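Side-chain contacts in YchF GTP-binding protein (PDB 1NI3), which hydrolyses ATP and, less efficiently, GTP, and negatively regulates the G2/M transition of the cell cycle: residues T23-M28 with S34-A39; W72-Y77 with D316-W321; A85-F90 with A118-V123; Q353-Y358 with N362-A367. One frame throughout, in Å; residues are numbered along the deposited sequence.

Contact 1. Residues T23-M28 with S34-A39. With SO4 (sulfate ion), chain B.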
loop_
_atom_site.group_PDB
_atom_site.type_symbol
_atom_site.label_atom_id
_atom_site.label_comp_id
_atom_site.label_asym_id
_atom_site.label_seq_id
_atom_site.Cartn_x
_atom_site.Cartn_y
_atom_site.Cartn_z
ATOM N N THR A 23 -1.275 -4.982 0.441
ATOM C CA THR A 23 -0.427 -4.558 1.551
ATOM C C THR A 23 -0.637 -5.552 2.687
ATOM O O THR A 23 -1.740 -6.087 2.849
ATOM C CB THR A 23 -0.827 -3.174 2.093
ATOM O OG1 THR A 23 -2.087 -3.267 2.772
ATOM C CG2 THR A 23 -0.968 -2.175 0.964
ATOM N N GLY A 24 0.414 -5.800 3.470
ATOM C CA GLY A 24 0.313 -6.728 4.586
ATOM C C GLY A 24 0.748 -6.031 5.856
ATOM O O GLY A 24 1.574 -5.121 5.797
ATOM N N ILE A 25 0.176 -6.420 6.993
ATOM C CA ILE A 25 0.538 -5.809 8.271
ATOM C C ILE A 25 1.729 -6.499 8.964
ATOM O O ILE A 25 1.654 -7.664 9.368
ATOM C CB ILE A 25 -0.640 -5.830 9.227
ATOM C CG1 ILE A 25 -1.817 -5.117 8.570
ATOM C CG2 ILE A 25 -0.245 -5.213 10.576
ATOM C CD1 ILE A 25 -3.013 -4.884 9.480
ATOM N N VAL A 26 2.817 -5.752 9.108
ATOM C CA VAL A 26 4.050 -6.227 9.721
ATOM C C VAL A 26 4.249 -5.623 11.107
ATOM O O VAL A 26 3.968 -4.439 11.337
ATOM C CB VAL A 26 5.263 -5.845 8.850
ATOM C CG1 VAL A 26 6.523 -5.760 9.697
ATOM C CG2 VAL A 26 5.418 -6.853 7.731
ATOM N N GLY A 27 4.763 -6.429 12.028
ATOM C CA GLY A 27 4.994 -5.930 13.370
ATOM C C GLY A 27 5.680 -6.903 14.305
ATOM O O GLY A 27 5.768 -8.093 14.031
HETATM N N MSE A 28 6.169 -6.385 15.420
HETATM C CA MSE A 28 6.833 -7.206 16.406
HETATM C C MSE A 28 5.753 -7.795 17.305
HETATM O O MSE A 28 4.725 -7.173 17.525
HETATM C CB MSE A 28 7.800 -6.347 17.223
HETATM C CG MSE A 28 8.997 -7.096 17.736
HETATM SE SE MSE A 28 9.986 -7.971 16.298
HETATM C CE MSE A 28 11.228 -6.540 15.908
ATOM N N SER A 34 -3.136 -7.842 15.542
ATOM C CA SER A 34 -4.401 -8.553 15.409
ATOM C C SER A 34 -5.587 -7.682 15.727
ATOM O O SER A 34 -6.622 -7.758 15.064
ATOM C CB SER A 34 -4.425 -9.772 16.323
ATOM O OG SER A 34 -3.435 -10.715 15.923
ATOM N N THR A 35 -5.449 -6.863 16.759
ATOM C CA THR A 35 -6.533 -5.974 17.141
ATOM C C THR A 35 -6.719 -4.882 16.094
ATOM O O THR A 35 -7.841 -4.433 15.884
ATOM C CB THR A 35 -6.267 -5.340 18.508
ATOM O OG1 THR A 35 -4.860 -5.397 18.788
ATOM C CG2 THR A 35 -7.032 -6.088 19.588
ATOM N N PHE A 36 -5.628 -4.476 15.437
ATOM C CA PHE A 36 -5.687 -3.455 14.401
ATOM C C PHE A 36 -6.442 -4.005 13.213
ATOM O O PHE A 36 -7.295 -3.327 12.636
ATOM C CB PHE A 36 -4.281 -3.038 13.959
ATOM C CG PHE A 36 -4.283 -2.011 12.856
ATOM C CD1 PHE A 36 -5.035 -0.844 12.980
ATOM C CD2 PHE A 36 -3.554 -2.212 11.681
ATOM C CE1 PHE A 36 -5.078 0.105 11.931
ATOM C CE2 PHE A 36 -3.585 -1.273 10.625
ATOM C CZ PHE A 36 -4.342 -0.112 10.754
ATOM N N PHE A 37 -6.119 -5.241 12.856
ATOM C CA PHE A 37 -6.771 -5.900 11.736
ATOM C C PHE A 37 -8.266 -6.078 12.000
ATOM O O PHE A 37 -9.104 -5.641 11.205
ATOM C CB PHE A 37 -6.146 -7.267 11.489
ATOM C CG PHE A 37 -6.680 -7.954 10.283
ATOM C CD1 PHE A 37 -6.224 -7.614 9.018
ATOM C CD2 PHE A 37 -7.677 -8.905 10.402
ATOM C CE1 PHE A 37 -6.757 -8.222 7.880
ATOM C CE2 PHE A 37 -8.214 -9.517 9.278
ATOM C CZ PHE A 37 -7.754 -9.171 8.016
ATOM N N ARG A 38 -8.598 -6.710 13.124
ATOM C CA ARG A 38 -9.998 -6.925 13.465
ATOM C C ARG A 38 -10.754 -5.598 13.446
ATOM O O ARG A 38 -11.935 -5.552 13.109
ATOM C CB ARG A 38 -10.127 -7.596 14.839
ATOM C CG ARG A 38 -11.540 -8.116 15.135
ATOM C CD ARG A 38 -11.721 -8.522 16.593
ATOM N NE ARG A 38 -10.933 -9.702 16.937
ATOM C CZ ARG A 38 -11.233 -10.943 16.561
ATOM N NH1 ARG A 38 -12.315 -11.174 15.826
ATOM N NH2 ARG A 38 -10.455 -11.958 16.921
ATOM N N ALA A 39 -10.063 -4.523 13.812
ATOM C CA ALA A 39 -10.645 -3.173 13.830
ATOM C C ALA A 39 -11.024 -2.752 12.413
ATOM O O ALA A 39 -12.146 -2.306 12.151
ATOM C CB ALA A 39 -9.643 -2.183 14.399
HETATM S S SO4 B . 0.005 -8.411 18.264
HETATM O O1 SO4 B . 0.965 -7.742 17.365
HETATM O O2 SO4 B . -1.258 -8.677 17.542
HETATM O O3 SO4 B . -0.251 -7.555 19.438
HETATM O O4 SO4 B . 0.576 -9.696 18.716
#
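The apolar part of this contact is made by I25 of the strand, which meets F36 and F37 of the helix through a single methyl, CD1. The branch carrying that methyl stands anti to the carbonyl carbon (chi1 -57°) and then runs extended (chi2 -172°), which carries CD1 across to the helix. I25 CD1 lies 3.5 Å from F36 CD2, meeting that ring obliquely. F37 receives the same methyl at its ring edge, near the plane, with I25 CD1 4.2 Å from F37 CD1. All three residues are buried.

Polar interactions lie at the start of the helical segment and involve a sulfate, probably from the crystallisation liquor. The backbone N of S34 donates an almost straight hydrogen bond to sulfate O2 (2.9 Å, 172° at the hydrogen), whereas the bond from S34 OG to the same oxygen is weak at 3.4 Å. The amides of N30, V31 and G32 and the NZ of K33 also bind the anion.

The loop linking strand 22-27 to helix 33-42, with its backbone amides on the sulfate, is consistent with the P-loop (Walker A) of this GTPase family. The sulfate probably occupies a phosphate site of the nucleotide, consistent with S34 and T35 belonging to the predicted ATP site; S34 probably also helps bind magnesium, as in relatives.

Contact 2. Residues W72-Y77 with D316-W321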
loop_
_atom_site.group_PDB
_atom_site.type_symbol
_atom_site.label_atom_id
_atom_site.label_comp_id
_atom_site.label_asym_id
_atom_site.label_seq_id
_atom_site.Cartn_x
_atom_site.Cartn_y
_atom_site.Cartn_z
ATOM N N TRP A 72 -19.160 12.445 -4.078
ATOM C CA TRP A 72 -19.909 13.404 -4.898
ATOM C C TRP A 72 -20.628 12.716 -6.049
ATOM O O TRP A 72 -21.837 12.859 -6.229
ATOM C CB TRP A 72 -18.963 14.471 -5.480
ATOM C CG TRP A 72 -19.686 15.519 -6.318
ATOM C CD1 TRP A 72 -20.319 16.648 -5.866
ATOM C CD2 TRP A 72 -19.929 15.472 -7.731
ATOM N NE1 TRP A 72 -20.927 17.293 -6.904
ATOM C CE2 TRP A 72 -20.694 16.596 -8.067
ATOM C CE3 TRP A 72 -19.538 14.592 -8.755
ATOM C CZ2 TRP A 72 -21.131 16.857 -9.359
ATOM C CZ3 TRP A 72 -19.966 14.849 -10.049
ATOM C CH2 TRP A 72 -20.745 15.986 -10.342
ATOM N N LEU A 73 -19.855 11.978 -6.834
ATOM C CA LEU A 73 -20.402 11.264 -7.963
ATOM C C LEU A 73 -21.579 10.425 -7.517
ATOM O O LEU A 73 -22.598 10.374 -8.192
ATOM C CB LEU A 73 -19.325 10.396 -8.627
ATOM C CG LEU A 73 -18.259 11.125 -9.455
ATOM C CD1 LEU A 73 -17.188 10.135 -9.877
ATOM C CD2 LEU A 73 -18.902 11.766 -10.678
ATOM N N CYS A 74 -21.460 9.767 -6.376
ATOM C CA CYS A 74 -22.581 8.966 -5.903
ATOM C C CYS A 74 -23.792 9.858 -5.671
ATOM O O CYS A 74 -24.895 9.546 -6.120
ATOM C CB CYS A 74 -22.224 8.234 -4.608
ATOM S SG CYS A 74 -21.415 6.649 -4.856
ATOM N N GLU A 75 -23.579 10.979 -4.987
ATOM C CA GLU A 75 -24.666 11.910 -4.691
ATOM C C GLU A 75 -25.282 12.523 -5.933
ATOM O O GLU A 75 -26.485 12.769 -5.982
ATOM C CB GLU A 75 -24.185 13.027 -3.761
ATOM C CG GLU A 75 -23.900 12.527 -2.352
ATOM C CD GLU A 75 -24.927 11.496 -1.890
ATOM O OE1 GLU A 75 -26.127 11.845 -1.803
ATOM O OE2 GLU A 75 -24.534 10.335 -1.620
ATOM N N ALA A 76 -24.437 12.743 -6.930
ATOM C CA ALA A 76 -24.817 13.331 -8.198
ATOM C C ALA A 76 -25.663 12.421 -9.089
ATOM O O ALA A 76 -26.621 12.877 -9.714
ATOM C CB ALA A 76 -23.563 13.756 -8.936
ATOM N N TYR A 77 -25.306 11.142 -9.156
ATOM C CA TYR A 77 -26.047 10.194 -9.984
ATOM C C TYR A 77 -27.035 9.414 -9.154
ATOM O O TYR A 77 -28.019 8.898 -9.680
ATOM C CB TYR A 77 -25.120 9.180 -10.662
ATOM C CG TYR A 77 -24.305 9.728 -11.803
ATOM C CD1 TYR A 77 -23.286 10.652 -11.579
ATOM C CD2 TYR A 77 -24.558 9.333 -13.114
ATOM C CE1 TYR A 77 -22.543 11.170 -12.635
ATOM C CE2 TYR A 77 -23.816 9.844 -14.174
ATOM C CZ TYR A 77 -22.814 10.765 -13.927
ATOM O OH TYR A 77 -22.099 11.298 -14.973
ATOM N N ASP A 316 -27.820 3.496 -12.848
ATOM C CA ASP A 316 -27.836 2.175 -12.232
ATOM C C ASP A 316 -26.689 1.994 -11.249
ATOM O O ASP A 316 -26.903 1.626 -10.092
ATOM C CB ASP A 316 -27.774 1.061 -13.281
ATOM C CG ASP A 316 -29.151 0.655 -13.785
ATOM O OD1 ASP A 316 -30.048 0.425 -12.940
ATOM O OD2 ASP A 316 -29.333 0.564 -15.023
ATOM N N GLU A 317 -25.468 2.266 -11.688
ATOM C CA GLU A 317 -24.337 2.085 -10.792
ATOM C C GLU A 317 -23.196 3.071 -10.967
ATOM O O GLU A 317 -22.971 3.623 -12.039
ATOM C CB GLU A 317 -23.801 0.663 -10.958
ATOM C CG GLU A 317 -22.674 0.279 -10.022
ATOM C CD GLU A 317 -22.033 -1.042 -10.413
ATOM O OE1 GLU A 317 -21.254 -1.063 -11.397
ATOM O OE2 GLU A 317 -22.331 -2.059 -9.751
ATOM N N VAL A 318 -22.475 3.278 -9.879
ATOM C CA VAL A 318 -21.321 4.150 -9.877
ATOM C C VAL A 318 -20.185 3.347 -9.267
ATOM O O VAL A 318 -20.226 3.014 -8.080
ATOM C CB VAL A 318 -21.584 5.399 -9.032
ATOM C CG1 VAL A 318 -20.304 6.197 -8.882
ATOM C CG2 VAL A 318 -22.673 6.221 -9.674
ATOM N N ARG A 319 -19.184 3.022 -10.076
ATOM C CA ARG A 319 -18.069 2.244 -9.572
ATOM C C ARG A 319 -16.683 2.822 -9.850
ATOM O O ARG A 319 -16.381 3.277 -10.957
ATOM C CB ARG A 319 -18.135 0.829 -10.125
ATOM C CG ARG A 319 -16.966 -0.021 -9.706
ATOM C CD ARG A 319 -17.220 -1.472 -10.013
ATOM N NE ARG A 319 -16.119 -2.323 -9.578
ATOM C CZ ARG A 319 -16.117 -3.641 -9.728
ATOM N NH1 ARG A 319 -17.160 -4.228 -10.298
ATOM N NH2 ARG A 319 -15.086 -4.370 -9.314
ATOM N N SER A 320 -15.835 2.776 -8.826
ATOM C CA SER A 320 -14.461 3.272 -8.910
ATOM C C SER A 320 -13.544 2.115 -9.293
ATOM O O SER A 320 -13.493 1.109 -8.598
ATOM C CB SER A 320 -14.023 3.827 -7.556
ATOM O OG SER A 320 -12.698 4.281 -7.606
ATOM N N TRP A 321 -12.810 2.260 -10.386
ATOM C CA TRP A 321 -11.915 1.199 -10.829
ATOM C C TRP A 321 -10.450 1.525 -10.563
ATOM O O TRP A 321 -9.958 2.577 -10.960
ATOM C CB TRP A 321 -12.127 0.924 -12.320
ATOM C CG TRP A 321 -13.565 0.686 -12.676
ATOM C CD1 TRP A 321 -14.541 1.632 -12.851
ATOM C CD2 TRP A 321 -14.212 -0.586 -12.800
ATOM N NE1 TRP A 321 -15.756 1.022 -13.065
ATOM C CE2 TRP A 321 -15.583 -0.331 -13.041
ATOM C CE3 TRP A 321 -13.769 -1.911 -12.721
ATOM C CZ2 TRP A 321 -16.509 -1.360 -13.211
ATOM C CZ3 TRP A 321 -14.699 -2.936 -12.889
ATOM C CH2 TRP A 321 -16.057 -2.649 -13.132
#
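Helix 72-77 and strand 317-321 run nearly antiparallel, their axes 168° apart in direction and 9.0 Å apart at closest approach; C74 and V318 are the residues whose CA atoms come nearest, 6.4 Å apart. V318 is the one strand residue that touches the helix, and its two methyls divide the work. CG1, anti to the backbone N (chi1 172°), faces the helical turn that holds L73 and C74: V318 CG1 lies 4.3 Å from L73 CB and 4.2 Å from C74 SG. CG2 turns to the C-terminal end of the segment and meets Y77 at the foot of its side chain, with V318 CG2 4.0 Å from Y77 CB. It reaches the tyrosine ring only obliquely. The contact is therefore purely apolar, a branched valine set against three helical side chains.

Strand 317-324 runs parallel to strand 81-90, to which V318 is joined by backbone hydrogen bonds with S81 and V83. On its other side it pairs with the antiparallel strand 307-312. L73 also packs on F311 of that strand, while L73 and Y77 both touch L355 of helix 352-358. Helix 68-77, from the G domain, is in this way packed against strands and a helix of the TGS region.

Contact 3. Residues A85-F90 with A118-V123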
loop_
_atom_site.group_PDB
_atom_site.type_symbol
_atom_site.label_atom_id
_atom_site.label_comp_id
_atom_site.label_asym_id
_atom_site.label_seq_id
_atom_site.Cartn_x
_atom_site.Cartn_y
_atom_site.Cartn_z
ATOM N N ALA A 85 -13.576 1.885 -4.354
ATOM C CA ALA A 85 -12.340 1.214 -4.716
ATOM C C ALA A 85 -11.974 0.389 -3.490
ATOM O O ALA A 85 -12.609 0.519 -2.443
ATOM C CB ALA A 85 -11.258 2.239 -5.005
ATOM N N PHE A 86 -10.960 -0.458 -3.603
ATOM C CA PHE A 86 -10.570 -1.258 -2.457
ATOM C C PHE A 86 -9.083 -1.477 -2.308
ATOM O O PHE A 86 -8.387 -1.748 -3.291
ATOM C CB PHE A 86 -11.274 -2.611 -2.490
ATOM C CG PHE A 86 -12.744 -2.520 -2.223
ATOM C CD1 PHE A 86 -13.659 -2.482 -3.263
ATOM C CD2 PHE A 86 -13.219 -2.428 -0.920
ATOM C CE1 PHE A 86 -15.036 -2.362 -3.010
ATOM C CE2 PHE A 86 -14.594 -2.305 -0.660
ATOM C CZ PHE A 86 -15.501 -2.272 -1.708
ATOM N N LEU A 87 -8.595 -1.324 -1.075
ATOM C CA LEU A 87 -7.188 -1.579 -0.743
ATOM C C LEU A 87 -7.170 -2.909 0.003
ATOM O O LEU A 87 -7.859 -3.082 1.015
ATOM C CB LEU A 87 -6.587 -0.512 0.191
ATOM C CG LEU A 87 -5.195 -0.912 0.728
ATOM C CD1 LEU A 87 -4.201 -0.933 -0.419
ATOM C CD2 LEU A 87 -4.727 0.040 1.807
ATOM N N THR A 88 -6.394 -3.852 -0.509
ATOM C CA THR A 88 -6.281 -5.159 0.116
ATOM C C THR A 88 -5.277 -5.076 1.281
ATOM O O THR A 88 -4.185 -4.511 1.151
ATOM C CB THR A 88 -5.829 -6.203 -0.920
ATOM O OG1 THR A 88 -6.791 -6.239 -1.982
ATOM C CG2 THR A 88 -5.724 -7.586 -0.291
ATOM N N VAL A 89 -5.659 -5.613 2.434
ATOM C CA VAL A 89 -4.787 -5.586 3.596
ATOM C C VAL A 89 -4.700 -6.982 4.203
ATOM O O VAL A 89 -5.708 -7.549 4.620
ATOM C CB VAL A 89 -5.317 -4.574 4.640
ATOM C CG1 VAL A 89 -4.343 -4.452 5.809
ATOM C CG2 VAL A 89 -5.546 -3.232 3.987
ATOM N N PHE A 90 -3.486 -7.529 4.246
ATOM C CA PHE A 90 -3.277 -8.865 4.792
ATOM C C PHE A 90 -2.744 -8.936 6.208
ATOM O O PHE A 90 -1.839 -8.181 6.606
ATOM C CB PHE A 90 -2.368 -9.688 3.886
ATOM C CG PHE A 90 -3.113 -10.429 2.815
ATOM C CD1 PHE A 90 -2.958 -10.090 1.479
ATOM C CD2 PHE A 90 -4.006 -11.449 3.143
ATOM C CE1 PHE A 90 -3.681 -10.749 0.490
ATOM C CE2 PHE A 90 -4.735 -12.114 2.152
ATOM C CZ PHE A 90 -4.574 -11.768 0.829
ATOM N N ALA A 118 3.250 -3.695 -0.197
ATOM C CA ALA A 118 3.419 -2.536 0.674
ATOM C C ALA A 118 3.224 -2.975 2.122
ATOM O O ALA A 118 2.215 -3.593 2.468
ATOM C CB ALA A 118 2.422 -1.457 0.296
ATOM N N ILE A 119 4.195 -2.632 2.958
ATOM C CA ILE A 119 4.182 -2.994 4.361
ATOM C C ILE A 119 3.643 -1.939 5.318
ATOM O O ILE A 119 3.968 -0.750 5.225
ATOM C CB ILE A 119 5.611 -3.374 4.830
ATOM C CG1 ILE A 119 5.959 -4.775 4.363
ATOM C CG2 ILE A 119 5.722 -3.303 6.341
ATOM C CD1 ILE A 119 7.259 -5.245 4.861
ATOM N N TYR A 120 2.808 -2.399 6.238
ATOM C CA TYR A 120 2.236 -1.550 7.262
ATOM C C TYR A 120 2.947 -1.973 8.539
ATOM O O TYR A 120 2.567 -2.964 9.153
ATOM C CB TYR A 120 0.752 -1.834 7.399
ATOM C CG TYR A 120 -0.108 -0.999 6.482
ATOM C CD1 TYR A 120 -0.033 0.379 6.517
ATOM C CD2 TYR A 120 -1.043 -1.584 5.631
ATOM C CE1 TYR A 120 -0.862 1.164 5.745
ATOM C CE2 TYR A 120 -1.890 -0.812 4.849
ATOM C CZ TYR A 120 -1.793 0.567 4.914
ATOM O OH TYR A 120 -2.624 1.368 4.178
ATOM N N GLN A 121 3.973 -1.233 8.945
ATOM C CA GLN A 121 4.747 -1.577 10.139
ATOM C C GLN A 121 4.247 -0.938 11.413
ATOM O O GLN A 121 4.447 0.252 11.641
ATOM C CB GLN A 121 6.218 -1.208 9.928
ATOM C CG GLN A 121 7.146 -1.592 11.072
ATOM C CD GLN A 121 8.549 -1.877 10.578
ATOM O OE1 GLN A 121 9.537 -1.668 11.285
ATOM N NE2 GLN A 121 8.643 -2.372 9.351
ATOM N N VAL A 122 3.623 -1.750 12.255
ATOM C CA VAL A 122 3.083 -1.273 13.519
ATOM C C VAL A 122 4.126 -1.067 14.629
ATOM O O VAL A 122 4.620 -2.033 15.214
ATOM C CB VAL A 122 2.037 -2.235 14.058
ATOM C CG1 VAL A 122 1.437 -1.673 15.321
ATOM C CG2 VAL A 122 0.982 -2.481 13.000
ATOM N N VAL A 123 4.434 0.191 14.936
ATOM C CA VAL A 123 5.402 0.514 15.986
ATOM C C VAL A 123 4.681 0.693 17.326
ATOM O O VAL A 123 3.676 1.403 17.413
ATOM C CB VAL A 123 6.182 1.815 15.653
ATOM C CG1 VAL A 123 7.205 2.107 16.738
ATOM C CG2 VAL A 123 6.874 1.677 14.304
#
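L87 and Y120 approach from opposite directions and make the close part of this contact. The leucine CG is anti to the backbone N (chi1 170°), extending the branch toward the tyrosine, and CD2 arrives at the ring edge, near its plane. L87 CD2 is 3.4 Å from Y120 OH and 4.2 Å from Y120 CE2, so the methyl lies beside the phenol end. The hydroxyl itself has its polar partner elsewhere, in a hydrogen bond with the carbonyl oxygen of I297, which helps to fix the far end of the ring in the buried interior.

Packing is looser nearer the root of the tyrosine. V89 CG1 approaches obliquely and stays 4.4 Å from Y120 CD2, a marginal apolar touch. This side is no more open to solvent than the other, since all three residues are buried; the two differ in spacing and in angle of approach, not in exposure. The backbones are well separated, with the CA atoms of V89 and Y120 8.9 Å apart.

The gap between them is taken up by strand 22-27, which is parallel to both and lies between strands 81-90 and 118-124 in the sheet. Its T23 touches L87, V89, A118 and Y120. Strand 60-65 pairs antiparallel with 81-90 on the far side, while strand 227-232 continues the sheet beyond 118-124 and packs I228 on Y120.

Contact 4. Residues Q353-Y358 with N362-A367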
loop_
_atom_site.group_PDB
_atom_site.type_symbol
_atom_site.label_atom_id
_atom_site.label_comp_id
_atom_site.label_asym_id
_atom_site.label_seq_id
_atom_site.Cartn_x
_atom_site.Cartn_y
_atom_site.Cartn_z
ATOM N N GLN A 353 -13.148 17.138 -12.859
ATOM C CA GLN A 353 -13.311 18.578 -12.705
ATOM C C GLN A 353 -14.394 19.171 -13.606
ATOM O O GLN A 353 -15.168 20.027 -13.177
ATOM C CB GLN A 353 -11.983 19.287 -12.967
ATOM C CG GLN A 353 -11.962 20.714 -12.454
ATOM C CD GLN A 353 -12.431 20.796 -11.017
ATOM O OE1 GLN A 353 -13.627 20.919 -10.753
ATOM N NE2 GLN A 353 -11.495 20.712 -10.077
ATOM N N ASP A 354 -14.451 18.717 -14.852
ATOM C CA ASP A 354 -15.450 19.233 -15.770
ATOM C C ASP A 354 -16.833 18.786 -15.313
ATOM O O ASP A 354 -17.732 19.613 -15.133
ATOM C CB ASP A 354 -15.181 18.744 -17.189
ATOM C CG ASP A 354 -13.813 19.142 -17.679
ATOM O OD1 ASP A 354 -13.355 20.251 -17.294
ATOM O OD2 ASP A 354 -13.199 18.355 -18.446
ATOM N N LEU A 355 -17.004 17.481 -15.118
ATOM C CA LEU A 355 -18.282 16.958 -14.678
ATOM C C LEU A 355 -18.698 17.623 -13.381
ATOM O O LEU A 355 -19.865 17.953 -13.203
ATOM C CB LEU A 355 -18.204 15.445 -14.478
ATOM C CG LEU A 355 -19.551 14.789 -14.147
ATOM C CD1 LEU A 355 -20.504 14.961 -15.312
ATOM C CD2 LEU A 355 -19.357 13.315 -13.857
ATOM N N PHE A 356 -17.747 17.828 -12.474
ATOM C CA PHE A 356 -18.072 18.449 -11.194
ATOM C C PHE A 356 -18.482 19.899 -11.361
ATOM O O PHE A 356 -19.226 20.446 -10.539
ATOM C CB PHE A 356 -16.888 18.401 -10.237
ATOM C CG PHE A 356 -17.088 19.233 -9.005
ATOM C CD1 PHE A 356 -18.052 18.886 -8.066
ATOM C CD2 PHE A 356 -16.349 20.392 -8.808
ATOM C CE1 PHE A 356 -18.284 19.691 -6.940
ATOM C CE2 PHE A 356 -16.571 21.201 -7.690
ATOM C CZ PHE A 356 -17.538 20.851 -6.758
ATOM N N ASP A 357 -17.984 20.529 -12.418
ATOM C CA ASP A 357 -18.316 21.930 -12.671
ATOM C C ASP A 357 -19.629 22.110 -13.430
ATOM O O ASP A 357 -20.234 23.181 -13.375
ATOM C CB ASP A 357 -17.173 22.618 -13.428
ATOM C CG ASP A 357 -15.921 22.758 -12.583
ATOM O OD1 ASP A 357 -16.029 23.165 -11.401
ATOM O OD2 ASP A 357 -14.820 22.476 -13.099
ATOM N N TYR A 358 -20.075 21.067 -14.123
ATOM C CA TYR A 358 -21.305 21.158 -14.893
ATOM C C TYR A 358 -22.468 20.382 -14.316
ATOM O O TYR A 358 -23.603 20.512 -14.780
ATOM C CB TYR A 358 -21.057 20.706 -16.313
ATOM C CG TYR A 358 -20.230 21.696 -17.081
ATOM C CD1 TYR A 358 -18.903 21.940 -16.739
ATOM C CD2 TYR A 358 -20.778 22.394 -18.159
ATOM C CE1 TYR A 358 -18.141 22.858 -17.454
ATOM C CE2 TYR A 358 -20.029 23.309 -18.878
ATOM C CZ TYR A 358 -18.714 23.535 -18.524
ATOM O OH TYR A 358 -17.981 24.435 -19.258
ATOM N N ASN A 362 -24.631 16.156 -20.210
ATOM C CA ASN A 362 -25.004 17.128 -21.236
ATOM C C ASN A 362 -24.329 18.487 -21.074
ATOM O O ASN A 362 -23.711 18.985 -22.016
ATOM C CB ASN A 362 -26.516 17.331 -21.251
ATOM C CG ASN A 362 -27.265 16.044 -21.494
ATOM O OD1 ASN A 362 -27.128 15.424 -22.549
ATOM N ND2 ASN A 362 -28.055 15.623 -20.512
ATOM N N ALA A 363 -24.450 19.092 -19.895
ATOM C CA ALA A 363 -23.840 20.398 -19.666
ATOM C C ALA A 363 -22.449 20.462 -20.265
ATOM O O ALA A 363 -22.213 21.157 -21.258
ATOM C CB ALA A 363 -23.772 20.706 -18.178
ATOM N N CYS A 364 -21.529 19.724 -19.656
ATOM C CA CYS A 364 -20.153 19.704 -20.119
ATOM C C CYS A 364 -20.046 19.179 -21.544
ATOM O O CYS A 364 -19.213 19.645 -22.314
ATOM C CB CYS A 364 -19.272 18.887 -19.145
ATOM S SG CYS A 364 -19.743 17.163 -18.864
ATOM N N ARG A 365 -20.903 18.227 -21.898
ATOM C CA ARG A 365 -20.895 17.656 -23.243
ATOM C C ARG A 365 -21.185 18.746 -24.268
ATOM O O ARG A 365 -20.730 18.693 -25.416
ATOM C CB ARG A 365 -21.948 16.563 -23.357
ATOM C CG ARG A 365 -21.941 15.855 -24.677
ATOM C CD ARG A 365 -22.614 14.517 -24.528
ATOM N NE ARG A 365 -22.358 13.663 -25.674
ATOM C CZ ARG A 365 -22.614 12.362 -25.689
ATOM N NH1 ARG A 365 -23.133 11.780 -24.613
ATOM N NH2 ARG A 365 -22.348 11.639 -26.771
ATOM N N ALA A 366 -21.945 19.740 -23.822
ATOM C CA ALA A 366 -22.325 20.876 -24.640
ATOM C C ALA A 366 -21.164 21.852 -24.680
ATOM O O ALA A 366 -21.021 22.619 -25.630
ATOM C CB ALA A 366 -23.549 21.546 -24.047
ATOM N N ALA A 367 -20.340 21.819 -23.636
ATOM C CA ALA A 367 -19.171 22.691 -23.544
ATOM C C ALA A 367 -17.942 21.978 -24.113
ATOM O O ALA A 367 -16.799 22.362 -23.851
ATOM C CB ALA A 367 -18.926 23.091 -22.095
#
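The ring of Y358 lies against helix 362-366, with the backbone of C364 over one of its faces. C364 CA sits 3.8 Å from the centroid of the Y358 ring and 28° off the normal, a CH-pi contact displaced toward the rim. C364 CB follows closely, 3.6 Å from Y358 CG. A363 comes in differently: its methyl lies at the ring edge, in plane, beside the root of the tyrosine, where A363 CB faces Y358 CB. At the other end of the ring A367 CB approaches obliquely, 3.4 Å from Y358 CE2 and also near the hydroxyl. Y358 therefore spans from A363 in the helix to A367, just past its C-terminal end.

The thiol of C364 stands between its backbone N and carbonyl carbon (chi1 58°) and meets the end of L355, whose CD1 is 4.2 Å from C364 SG.

The axes of the two helical segments cross at 116° with a closest approach of 8.5 Å, so the chain turns sharply between two short consecutive helices of the TGS region. M350 of strand 346-350 touches both L355 and C364, and L355 also packs on W72 of helix 68-77, whose ring meets that of F356 edge-to-face.

Contact 1 comes first along the chain and closes the short phosphate-binding loop between strand 22-27 and helix 33-42. Contact 2 opens next at helix 68-77 and closes only at 316-321, a span of more than two hundred residues that brings the TGS region back to the G domain. Contact 3 is nested inside that span. It touches contact 1 through the backbone pairing of T23 and I25 with F90, and contact 2 where S320 packs on A85, so these three share one sheet. Contact 4 closes a tight turn later in the chain, and meets contact 2 through L355 and F356. None of the loops cross.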